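Local coordinates for DUF3863 domain-containing protein (Parabacteroides distasonis, PDB 3LM3) that is of unknown function but is probably a carbohydrate-active enzyme, a glycoside hydrolase or deacetylase, at residues V56-E61 with F294-I299; E129-I134 with Y142-I147; G183-P188 with N416-R421. One frame throughout, in Å; residues are numbered along the deposited sequence. Where two conformers were deposited one is given.

Contact 1: residues V56-E61 with F294-I299; sequences VRALRE and FGKDLI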
loop_
_atom_site.group_PDB
_atom_site.type_symbol
_atom_site.label_atom_id
_atom_site.label_comp_id
_atom_site.label_asym_id
_atom_site.label_seq_id
_atom_site.Cartn_x
_atom_site.Cartn_y
_atom_site.Cartn_z
ATOM N N VAL A 56 8.987 -11.492 17.284
ATOM C CA VAL A 56 7.796 -10.748 17.091
ATOM C C VAL A 56 7.617 -9.708 18.222
ATOM O O VAL A 56 7.285 -8.561 18.004
ATOM C CB VAL A 56 6.648 -11.770 16.987
ATOM C CG1 VAL A 56 5.350 -11.084 16.910
ATOM C CG2 VAL A 56 6.884 -12.691 15.740
ATOM N N ARG A 57 7.835 -10.154 19.444
ATOM C CA ARG A 57 7.742 -9.284 20.627
ATOM C C ARG A 57 8.769 -8.142 20.533
ATOM O O ARG A 57 8.463 -6.991 20.805
ATOM C CB ARG A 57 7.959 -10.106 21.887
ATOM C CG ARG A 57 7.947 -9.279 23.170
ATOM C CD ARG A 57 7.952 -10.199 24.422
ATOM N NE ARG A 57 8.983 -11.230 24.314
ATOM C CZ ARG A 57 8.889 -12.505 24.731
ATOM N NH1 ARG A 57 7.792 -12.982 25.336
ATOM N NH2 ARG A 57 9.922 -13.332 24.524
ATOM N N ALA A 58 9.993 -8.459 20.117
ATOM C CA ALA A 58 11.003 -7.434 20.006
ATOM C C ALA A 58 10.607 -6.383 18.975
ATOM O O ALA A 58 10.813 -5.197 19.188
ATOM C CB ALA A 58 12.347 -8.064 19.623
ATOM N N LEU A 59 10.053 -6.819 17.850
ATOM C CA LEU A 59 9.654 -5.880 16.829
ATOM C C LEU A 59 8.508 -4.988 17.318
ATOM O O LEU A 59 8.521 -3.774 17.064
ATOM C CB LEU A 59 9.303 -6.661 15.538
ATOM C CG LEU A 59 9.210 -5.839 14.271
ATOM C CD1 LEU A 59 10.521 -5.126 13.962
ATOM C CD2 LEU A 59 8.824 -6.807 13.110
ATOM N N ARG A 60 7.528 -5.565 18.031
ATOM C CA ARG A 60 6.419 -4.777 18.596
ATOM C C ARG A 60 6.907 -3.774 19.642
ATOM O O ARG A 60 6.425 -2.669 19.699
ATOM C CB ARG A 60 5.326 -5.670 19.198
ATOM C CG ARG A 60 4.043 -5.030 19.797
ATOM C CD ARG A 60 3.422 -4.249 18.752
ATOM N NE ARG A 60 2.151 -3.564 19.018
ATOM C CZ ARG A 60 1.996 -2.396 19.626
ATOM N NH1 ARG A 60 2.997 -1.836 20.303
ATOM N NH2 ARG A 60 0.849 -1.780 19.522
ATOM N N GLU A 61 7.843 -4.194 20.475
ATOM C CA GLU A 61 8.419 -3.314 21.472
ATOM C C GLU A 61 9.181 -2.152 20.832
ATOM O O GLU A 61 9.101 -1.013 21.280
ATOM C CB GLU A 61 9.259 -4.157 22.462
ATOM C CG GLU A 61 8.309 -5.079 23.298
ATOM C CD GLU A 61 8.933 -6.007 24.331
ATOM O OE1 GLU A 61 10.141 -6.291 24.224
ATOM O OE2 GLU A 61 8.147 -6.474 25.222
ATOM N N PHE A 294 17.811 -10.554 8.561
ATOM C CA PHE A 294 18.759 -9.429 8.602
ATOM C C PHE A 294 19.367 -9.125 9.949
ATOM O O PHE A 294 20.333 -8.375 10.024
ATOM C CB PHE A 294 18.077 -8.176 8.060
ATOM C CG PHE A 294 17.554 -8.343 6.667
ATOM C CD1 PHE A 294 18.423 -8.616 5.606
ATOM C CD2 PHE A 294 16.210 -8.317 6.391
ATOM C CE1 PHE A 294 17.935 -8.792 4.311
ATOM C CE2 PHE A 294 15.735 -8.491 5.085
ATOM C CZ PHE A 294 16.611 -8.753 4.059
ATOM N N GLY A 295 18.831 -9.696 11.006
ATOM C CA GLY A 295 19.340 -9.544 12.353
ATOM C C GLY A 295 18.380 -8.760 13.222
ATOM O O GLY A 295 17.820 -7.735 12.777
ATOM N N LYS A 296 18.214 -9.194 14.462
ATOM C CA LYS A 296 17.255 -8.591 15.351
ATOM C C LYS A 296 17.618 -7.146 15.685
ATOM O O LYS A 296 16.753 -6.268 15.644
ATOM C CB LYS A 296 17.097 -9.428 16.623
ATOM C CG LYS A 296 16.140 -8.876 17.623
ATOM C CD LYS A 296 15.984 -9.864 18.810
ATOM C CE LYS A 296 16.286 -9.210 20.136
ATOM N NZ LYS A 296 16.227 -10.225 21.244
ATOM N N ASP A 297 18.892 -6.873 15.978
ATOM C CA ASP A 297 19.237 -5.521 16.376
ATOM C C ASP A 297 19.104 -4.535 15.240
ATOM O O ASP A 297 18.585 -3.430 15.441
ATOM C CB ASP A 297 20.634 -5.451 16.972
ATOM C CG ASP A 297 20.746 -6.157 18.309
ATOM O OD1 ASP A 297 19.735 -6.425 19.000
ATOM O OD2 ASP A 297 21.911 -6.416 18.684
ATOM N N LEU A 298 19.569 -4.900 14.054
ATOM C CA LEU A 298 19.430 -4.035 12.885
ATOM C C LEU A 298 17.965 -3.682 12.618
ATOM O O LEU A 298 17.640 -2.510 12.442
ATOM C CB LEU A 298 20.080 -4.671 11.666
ATOM C CG LEU A 298 20.014 -3.827 10.390
ATOM C CD1 LEU A 298 20.897 -2.575 10.475
ATOM C CD2 LEU A 298 20.400 -4.638 9.158
ATOM N N ILE A 299 17.084 -4.682 12.566
ATOM C CA ILE A 299 15.699 -4.449 12.184
ATOM C C ILE A 299 14.947 -3.731 13.304
ATOM O O ILE A 299 14.183 -2.815 13.031
ATOM C CB ILE A 299 15.030 -5.769 11.712
ATOM C CG1 ILE A 299 15.752 -6.276 10.457
ATOM C CG2 ILE A 299 13.529 -5.608 11.439
ATOM C CD1 ILE A 299 15.678 -5.322 9.281
#

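Contact 2: residues E129-I134 with Y142-I147; sequences EAIEII and YRPQSI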
loop_
_atom_site.group_PDB
_atom_site.type_symbol
_atom_site.label_atom_id
_atom_site.label_comp_id
_atom_site.label_asym_id
_atom_site.label_seq_id
_atom_site.Cartn_x
_atom_site.Cartn_y
_atom_site.Cartn_z
ATOM N N GLU A 129 -13.010 -18.118 5.690
ATOM C CA GLU A 129 -12.428 -19.102 6.612
ATOM C C GLU A 129 -11.438 -18.459 7.574
ATOM O O GLU A 129 -11.424 -18.759 8.780
ATOM C CB GLU A 129 -11.713 -20.214 5.818
ATOM C CG GLU A 129 -12.651 -21.175 5.112
ATOM C CD GLU A 129 -11.952 -22.169 4.188
ATOM O OE1 GLU A 129 -10.705 -22.086 3.997
ATOM O OE2 GLU A 129 -12.680 -22.995 3.591
ATOM N N ALA A 130 -10.577 -17.603 7.052
ATOM C CA ALA A 130 -9.600 -16.901 7.897
ATOM C C ALA A 130 -10.254 -15.974 8.898
ATOM O O ALA A 130 -9.838 -15.924 10.059
ATOM C CB ALA A 130 -8.620 -16.091 7.007
ATOM N N ILE A 131 -11.274 -15.242 8.467
ATOM C CA ILE A 131 -11.999 -14.337 9.365
ATOM C C ILE A 131 -12.600 -15.127 10.529
ATOM O O ILE A 131 -12.515 -14.706 11.680
ATOM C CB ILE A 131 -13.085 -13.548 8.633
ATOM C CG1 ILE A 131 -12.472 -12.525 7.671
ATOM C CG2 ILE A 131 -14.018 -12.815 9.627
ATOM C CD1 ILE A 131 -13.420 -12.084 6.585
ATOM N N GLU A 132 -13.157 -16.306 10.262
ATOM C CA GLU A 132 -13.750 -17.146 11.311
ATOM C C GLU A 132 -12.687 -17.614 12.298
ATOM O O GLU A 132 -12.878 -17.555 13.506
ATOM C CB GLU A 132 -14.449 -18.342 10.692
ATOM C CG GLU A 132 -15.186 -19.209 11.693
ATOM C CD GLU A 132 -16.328 -18.489 12.386
ATOM O OE1 GLU A 132 -16.856 -17.500 11.837
ATOM O OE2 GLU A 132 -16.707 -18.932 13.486
ATOM N N ILE A 133 -11.541 -18.077 11.782
ATOM C CA ILE A 133 -10.429 -18.502 12.632
ATOM C C ILE A 133 -9.974 -17.375 13.542
ATOM O O ILE A 133 -9.759 -17.540 14.744
ATOM C CB ILE A 133 -9.235 -19.049 11.800
ATOM C CG1 ILE A 133 -9.604 -20.382 11.132
ATOM C CG2 ILE A 133 -7.992 -19.181 12.690
ATOM C CD1 ILE A 133 -8.700 -20.697 9.954
ATOM N N ILE A 134 -9.843 -16.195 12.968
ATOM C CA ILE A 134 -9.376 -15.016 13.711
ATOM C C ILE A 134 -10.392 -14.581 14.775
ATOM O O ILE A 134 -10.012 -14.257 15.913
ATOM C CB ILE A 134 -9.024 -13.860 12.729
ATOM C CG1 ILE A 134 -7.727 -14.233 12.019
ATOM C CG2 ILE A 134 -8.833 -12.526 13.465
ATOM C CD1 ILE A 134 -7.447 -13.378 10.813
ATOM N N TYR A 142 -14.805 -10.651 18.087
ATOM C CA TYR A 142 -13.858 -9.819 17.330
ATOM C C TYR A 142 -13.968 -10.064 15.838
ATOM O O TYR A 142 -14.000 -11.213 15.385
ATOM C CB TYR A 142 -12.421 -10.121 17.761
ATOM C CG TYR A 142 -11.422 -9.302 16.990
ATOM C CD1 TYR A 142 -11.229 -7.975 17.283
ATOM C CD2 TYR A 142 -10.765 -9.836 15.900
ATOM C CE1 TYR A 142 -10.374 -7.169 16.513
ATOM C CE2 TYR A 142 -9.900 -9.072 15.132
ATOM C CZ TYR A 142 -9.709 -7.738 15.437
ATOM O OH TYR A 142 -8.875 -6.988 14.678
ATOM N N ARG A 143 -13.990 -8.978 15.086
ATOM C CA ARG A 143 -13.831 -9.056 13.647
ATOM C C ARG A 143 -12.872 -7.955 13.217
ATOM O O ARG A 143 -12.952 -6.831 13.710
ATOM C CB ARG A 143 -15.162 -8.892 12.949
ATOM C CG ARG A 143 -16.151 -9.994 13.275
ATOM C CD ARG A 143 -17.481 -9.764 12.655
ATOM N NE ARG A 143 -17.395 -9.799 11.205
ATOM C CZ ARG A 143 -17.359 -10.894 10.478
ATOM N NH1 ARG A 143 -17.360 -12.095 11.052
ATOM N NH2 ARG A 143 -17.282 -10.782 9.164
ATOM N N PRO A 144 -11.943 -8.264 12.300
ATOM C CA PRO A 144 -11.053 -7.215 11.837
ATOM C C PRO A 144 -11.808 -6.144 11.036
ATOM O O PRO A 144 -12.896 -6.419 10.524
ATOM C CB PRO A 144 -10.051 -7.992 10.977
ATOM C CG PRO A 144 -10.828 -9.076 10.419
ATOM C CD PRO A 144 -11.741 -9.518 11.563
ATOM N N GLN A 145 -11.245 -4.951 10.930
ATOM C CA GLN A 145 -11.842 -3.890 10.126
ATOM C C GLN A 145 -11.269 -3.863 8.708
ATOM O O GLN A 145 -11.823 -3.181 7.860
ATOM C CB GLN A 145 -11.633 -2.538 10.796
ATOM C CG GLN A 145 -12.438 -2.372 12.065
ATOM C CD GLN A 145 -12.168 -1.046 12.735
ATOM O OE1 GLN A 145 -11.041 -0.786 13.146
ATOM N NE2 GLN A 145 -13.196 -0.200 12.844
ATOM N N SER A 146 -10.199 -4.623 8.437
ATOM C CA SER A 146 -9.590 -4.687 7.096
ATOM C C SER A 146 -9.122 -6.102 6.822
ATOM O O SER A 146 -9.062 -6.929 7.768
ATOM C CB SER A 146 -8.380 -3.742 7.007
ATOM O OG SER A 146 -7.301 -4.200 7.795
ATOM N N ILE A 147 -8.816 -6.361 5.548
ATOM C CA ILE A 147 -8.057 -7.523 5.095
ATOM C C ILE A 147 -6.814 -6.998 4.383
ATOM O O ILE A 147 -6.895 -6.033 3.619
ATOM C CB ILE A 147 -8.888 -8.372 4.102
ATOM C CG1 ILE A 147 -10.100 -8.957 4.813
ATOM C CG2 ILE A 147 -8.055 -9.495 3.424
ATOM C CD1 ILE A 147 -9.830 -10.154 5.768
HETATM O O HOH W 1 -17.450 -14.646 10.087
#

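Contact 3: residues G183-P188 with N416-R421; sequences GADGSP and NQKALR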
loop_
_atom_site.group_PDB
_atom_site.type_symbol
_atom_site.label_atom_id
_atom_site.label_comp_id
_atom_site.label_asym_id
_atom_site.label_seq_id
_atom_site.Cartn_x
_atom_site.Cartn_y
_atom_site.Cartn_z
ATOM N N GLY A 183 1.698 -6.905 -12.144
ATOM C CA GLY A 183 1.322 -5.525 -12.379
ATOM C C GLY A 183 0.027 -5.181 -11.695
ATOM O O GLY A 183 -0.940 -5.891 -11.853
ATOM N N ALA A 184 0.027 -4.071 -10.956
ATOM C CA ALA A 184 -1.193 -3.441 -10.504
ATOM C C ALA A 184 -1.046 -1.937 -10.557
ATOM O O ALA A 184 -1.564 -1.253 -9.699
ATOM C CB ALA A 184 -1.500 -3.864 -9.063
ATOM N N ASP A 185 -0.381 -1.403 -11.576
ATOM C CA ASP A 185 -0.271 0.046 -11.700
ATOM C C ASP A 185 -1.584 0.604 -12.276
ATOM O O ASP A 185 -2.388 -0.125 -12.844
ATOM C CB ASP A 185 0.917 0.494 -12.594
ATOM C CG ASP A 185 1.299 1.971 -12.413
ATOM O OD1 ASP A 185 0.867 2.648 -11.431
ATOM O OD2 ASP A 185 2.106 2.468 -13.251
ATOM N N GLY A 186 -1.784 1.901 -12.105
ATOM C CA GLY A 186 -2.882 2.630 -12.711
ATOM C C GLY A 186 -3.850 3.280 -11.759
ATOM O O GLY A 186 -4.652 4.144 -12.177
ATOM N N SER A 187 -3.853 2.845 -10.504
ATOM C CA SER A 187 -4.811 3.321 -9.511
ATOM C C SER A 187 -4.388 4.630 -8.868
ATOM O O SER A 187 -3.231 5.047 -8.993
ATOM C CB SER A 187 -5.001 2.270 -8.434
ATOM O OG SER A 187 -3.930 2.256 -7.469
ATOM N N PRO A 188 -5.297 5.271 -8.121
ATOM C CA PRO A 188 -4.852 6.270 -7.147
ATOM C C PRO A 188 -4.028 5.629 -6.056
ATOM O O PRO A 188 -4.167 4.442 -5.778
ATOM C CB PRO A 188 -6.167 6.820 -6.539
ATOM C CG PRO A 188 -7.236 6.443 -7.567
ATOM C CD PRO A 188 -6.770 5.104 -8.095
ATOM N N ASN A 416 1.318 5.734 -19.531
ATOM C CA ASN A 416 1.648 5.109 -18.243
ATOM C C ASN A 416 3.107 5.368 -17.879
ATOM O O ASN A 416 3.995 5.225 -18.718
ATOM C CB ASN A 416 1.342 3.615 -18.279
ATOM C CG ASN A 416 1.925 2.891 -17.093
ATOM O OD1 ASN A 416 3.065 2.426 -17.163
ATOM N ND2 ASN A 416 1.186 2.875 -15.979
ATOM N N GLN A 417 3.348 5.691 -16.604
ATOM C CA GLN A 417 4.669 6.117 -16.113
ATOM C C GLN A 417 5.796 5.128 -16.341
ATOM O O GLN A 417 6.941 5.548 -16.443
ATOM C CB GLN A 417 4.593 6.466 -14.634
ATOM C CG GLN A 417 4.312 5.267 -13.720
ATOM C CD GLN A 417 4.128 5.659 -12.265
ATOM O OE1 GLN A 417 4.708 6.651 -11.814
ATOM N NE2 GLN A 417 3.352 4.863 -11.511
ATOM N N LYS A 418 5.502 3.828 -16.417
ATOM C CA LYS A 418 6.561 2.850 -16.591
ATOM C C LYS A 418 7.221 2.962 -17.968
ATOM O O LYS A 418 8.334 2.464 -18.174
ATOM C CB LYS A 418 6.041 1.429 -16.344
ATOM C CG LYS A 418 5.317 1.240 -15.021
ATOM C CD LYS A 418 6.244 1.413 -13.788
ATOM C CE LYS A 418 5.445 1.386 -12.531
ATOM N NZ LYS A 418 6.327 1.416 -11.301
ATOM N N ALA A 419 6.538 3.618 -18.905
ATOM C CA ALA A 419 7.160 3.987 -20.196
ATOM C C ALA A 419 7.604 2.768 -21.010
ATOM O O ALA A 419 8.666 2.798 -21.665
ATOM C CB ALA A 419 8.335 4.958 -19.991
ATOM N N LEU A 420 6.801 1.717 -20.961
ATOM C CA LEU A 420 7.157 0.471 -21.633
ATOM C C LEU A 420 6.642 0.391 -23.059
ATOM O O LEU A 420 7.117 -0.447 -23.809
ATOM C CB LEU A 420 6.707 -0.745 -20.840
ATOM C CG LEU A 420 7.362 -0.826 -19.449
ATOM C CD1 LEU A 420 6.839 -2.014 -18.700
ATOM C CD2 LEU A 420 8.886 -0.880 -19.518
ATOM N N ARG A 421 5.698 1.257 -23.421
ATOM C CA ARG A 421 5.138 1.316 -24.782
ATOM C C ARG A 421 5.572 2.592 -25.526
ATOM O O ARG A 421 5.823 3.623 -24.910
ATOM C CB ARG A 421 3.610 1.305 -24.704
ATOM C CG ARG A 421 3.020 0.149 -23.922
ATOM C CD ARG A 421 1.543 0.349 -23.713
ATOM N NE ARG A 421 1.234 1.612 -23.030
ATOM C CZ ARG A 421 0.019 2.143 -22.918
ATOM N NH1 ARG A 421 -1.048 1.518 -23.399
ATOM N NH2 ARG A 421 -0.130 3.323 -22.316
#

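Contact 1: residues V56-E61 with F294-I299
Leu59 and Ile299 meet methyl to methyl: Leu59 CD1 lies 4.0 Å from Ile299 CG2, the two side chains crossing at a slant. Leu59 leaves its helix with CG anti to the backbone N (chi1 -165°), which carries its CD1 branch toward the other helix. On Ile299 the short CG2 branch makes this touch, while the longer CG1–CD1 arm runs off in another direction. Nearer the start of helix 296-313, Lys296 runs its aliphatic part past the CB of Ala58, the residue before Leu59, with CE at 4.1 Å from that methyl and CD just as near. The lysine chain is extended at first and bends at its third torsion (chi3 125°), so it passes over Ala58 and sends its ammonium further on. NZ ends in a salt bridge with Glu54, in the same helix as Ala58 but one turn earlier. The hydrocarbon stem and the charged end of Lys296 therefore both engage helix 53-64.

No hydrogen bond links 56-61 to 294-299, and the buried surface is a modest 127 Å². The backbones stay well apart, Ala58 CA lying 7.9 Å from Lys296 CA. Helix 296-313 starts right at the contact: Gly295 holds the N-cap with a positive phi of 112°, a backbone shape that suits glycine, and its carbonyl O receives Ile299 N.

Further out, Val291 of the short helix 290-294 packs on both Lys296 and Ile299. On the other flank of helix 53-64, Arg60 rests on Trp74 of strand 73-76 and on Tyr94 of helix 86-102. The contact thus joins two neighbouring helices of the outer layer, helix 53-64 being the crossover between the parallel strands 21-29 and 73-76.

Contact 2: residues E129-I134 with Y142-I147
Ile131 and Ile134 of helix 120-138 make an apolar, buried contact with the chain that turns back as Tyr142-Ile147 and enters strand 146-148. This is the helix-to-strand half of a beta-alpha-beta unit (strand 105-108, helix 120-138, strand 146-148), consistent with the beta/alpha-barrel type of fold of related glycoside hydrolases and deacetylases. Ile131 carries most of it, using both branches. Its CG2 methyl sits over one face of the Arg143 guanidinium, 3.7 Å from NH1, and more loosely approaches the Pro144 ring at CD. Its CG1 meets Ile147 CD1 at 4.0 Å, the two isoleucines crossing at about a right angle. With CG1 beside the backbone N (chi1 -69°) and CG2 anti to it, the two branches part, one to the arginine and the other to the strand.

Ile134, a turn later, lies alongside Tyr142 and puts its CG2 at the ring's edge, 4.0 Å from CE2. The hydroxyl of that ring is tied to Val106 N in strand 105-108, which holds the far end of the ring in place. Ile147 is bonded through its backbone to His170 of the adjacent strand.

Arg143 bends at its third torsion (chi3 64°) to lay its flat end over Ile131, and its NH2 forms a salt bridge with Glu164. At the guanidinium edge, in its plane, NH1 donates to a water 2.7 Å away.

Contact 3: residues G183-P188 with N416-R421
Asp185 faces the Asn416-Lys418 segment, where a type I beta turn runs from Asn416 to Ala419, and its buried carboxylate joins the DUF3863 part of the chain to the DUF3864 part. From the backbone, its CB already comes within 4.1 Å of Asn416 ND2. With CG anti to the backbone N (chi1 -163°), the carboxylate extends into the turn.

OD1 is held chiefly by a salt bridge to Arg368 of strand 367-374; Gln417 NE2 adds only a weak bond to this oxygen, at 3.3 Å. OD2 takes two firmer bonds from opposite faces of the carboxylate plane. Gln417 NE2 reaches it on the syn side at 3.2 Å, almost straight (167°), with the oxygen lying in the amide plane. Asn416 ND2 approaches from above the carboxylate, 54° out of its plane, and at 2.9 Å from OD2 is the shorter of the two. Lys418 adds its chain: CE lies 3.6 Å from OD2, but NZ stays 4.8 Å from that oxygen and donates to the carbonyls of Ala225, Ser175 and Arg227 instead.

Were Asp185 replaced by an alanine, the buried Asn416 and Gln417 amides would probably be left without their shared acceptor, and Arg368 without its carboxylate mate.

The Asn416 amide is fixed at its other end too. It forms an Asx turn, in which OD1 accepts from Lys418 N at 2.9 Å, the donor standing above the carbonyl plane.

The three contacts are separate in space. Contacts 1 and 2 have centres 26 Å apart and nearest atoms about 12 Å apart; contact 2 is nested in the long loop that contact 1 closes, and both belong to the DUF3863 region. Contact 3 lies across the chain's centre from both, its centre 34 Å from that of contact 1 and 32 Å from that of contact 2. Along the sequence it crosses contact 1 and follows contact 2, and it alone reaches into the DUF3864 region. No active site is established here. A bound di(hydroxyethyl)ether (PEG) lies about 11 Å from the Gln417 side chain of contact 3.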